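Local coordinates for aminoglycoside N(3)-acetyltransferase (Streptomyces griseus, PDB 7LAP), which transfers an acetyl group from acetyl-CoA to the 3-amino group of aminoglycoside antibiotics, giving resistance to them, at the interface of chains A and B. Sequence-based numbering; all coordinates share one arbitrary frame. Chains: chain A/B, Aminoglycoside N(3)-acetyltransferase.

The interface of chains A and B. Residues chain A 83, 103-105; chain B 55-56, 60.
B:Ser55 and B:Gly56 run extended and then turn ahead of helix 58-69, B:Gly56 with a positive phi, and meet A:His104 and A:Pro105 in the extended stretch after helix 94-103. This is part of a two-fold interface between two copies of an Antibiotic_NAT family acetyltransferase. The deposited assembly is a dimer, but the structure alone does not show that it is the form in solution.

The B:Ser55–B:Gly56 peptide lies over one face of the A:His104 imidazole. The backbone N of B:Gly56 sits 3.5 Å above the ring plane, offset toward the rim. The side chain of A:His104 points CG away from its own backbone N (chi1 -163°). The hydroxyl OG of B:Ser55 stands 3.0 Å from ND1 of A:His104, well above the ring plane and over its ND1–CG side. A hydrogen bond here is possible but poorly directed. If ND1 carries no proton, it could accept from the serine hydroxyl. NE2 of A:His104, on the other side of the ring, donates to the carbonyl O of A:Asp83 at 2.8 Å. That acceptor lies nearly in the ring plane, and the donor lies in the carbonyl plane. The bond is somewhat bent, 128° at the hydrogen. It orients the ring, and the serine contact may add to this.

Water 2 joins the same A:Asp83 O to the backbone N of B:Gly56, which is 2.6 Å from the water oxygen. Water 1 joins the carbonyl oxygens of A:His103 and B:Ser55.

A:Pro105 brings the edge of its ring to the B:Gly56 backbone. CD of A:Pro105 is 3.6 Å from CA of B:Gly56. The glycine has no side chain to hold the proline off. B:Thr60 donates from OG1 to B:Ser55 O at 2.7 Å. OG1 lies somewhat off the plane of the carbonyl it donates to. It stands beside its own backbone N and also touches CG and CD of A:Pro105.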
# COMPACT_ATOMS: atom_id res chain seq x y z
N ASP A 83 10.59 -4.80 -0.21
CA ASP A 83 11.46 -5.06 0.93
C ASP A 83 12.49 -6.15 0.63
O ASP A 83 12.90 -6.86 1.53
CB ASP A 83 10.60 -5.41 2.14
CG ASP A 83 9.50 -4.36 2.36
OD1 ASP A 83 9.83 -3.17 2.57
OD2 ASP A 83 8.32 -4.69 2.23
N HIS A 103 18.23 -14.13 8.37
CA HIS A 103 16.89 -13.74 8.80
C HIS A 103 16.02 -13.01 7.79
O HIS A 103 14.83 -12.83 8.08
CB HIS A 103 16.98 -12.86 10.07
CG HIS A 103 17.67 -13.53 11.20
ND1 HIS A 103 17.14 -14.64 11.83
CD2 HIS A 103 18.88 -13.31 11.78
CE1 HIS A 103 17.97 -15.05 12.77
NE2 HIS A 103 19.04 -14.26 12.76
N HIS A 104 16.53 -12.55 6.66
CA HIS A 104 15.63 -11.85 5.74
C HIS A 104 14.60 -12.85 5.20
O HIS A 104 14.99 -13.93 4.74
CB HIS A 104 16.43 -11.19 4.63
CG HIS A 104 15.68 -10.14 3.89
ND1 HIS A 104 15.96 -8.80 4.00
CD2 HIS A 104 14.62 -10.24 3.04
CE1 HIS A 104 15.12 -8.11 3.24
NE2 HIS A 104 14.30 -8.97 2.65
N PRO A 105 13.30 -12.58 5.29
CA PRO A 105 12.33 -13.58 4.83
C PRO A 105 12.35 -13.75 3.31
O PRO A 105 12.66 -12.82 2.56
CB PRO A 105 10.97 -13.02 5.30
CG PRO A 105 11.20 -11.50 5.34
CD PRO A 105 12.64 -11.37 5.83
N SER B 55 14.54 -5.88 8.45
CA SER B 55 14.86 -6.85 7.40
C SER B 55 13.59 -7.61 7.03
O SER B 55 13.15 -8.50 7.76
CB SER B 55 15.95 -7.81 7.89
OG SER B 55 16.20 -8.85 6.97
N GLY B 56 12.98 -7.25 5.91
CA GLY B 56 11.74 -7.88 5.49
C GLY B 56 10.51 -7.02 5.65
O GLY B 56 9.41 -7.47 5.31
N THR B 60 7.94 -8.82 8.66
CA THR B 60 8.78 -9.21 9.78
C THR B 60 8.21 -8.72 11.11
O THR B 60 8.23 -9.46 12.11
CB THR B 60 10.18 -8.66 9.53
OG1 THR B 60 10.76 -9.44 8.47
CG2 THR B 60 11.05 -8.73 10.79
O HOH W 1 14.08 -10.49 9.78
O HOH W 2 13.51 -5.36 4.17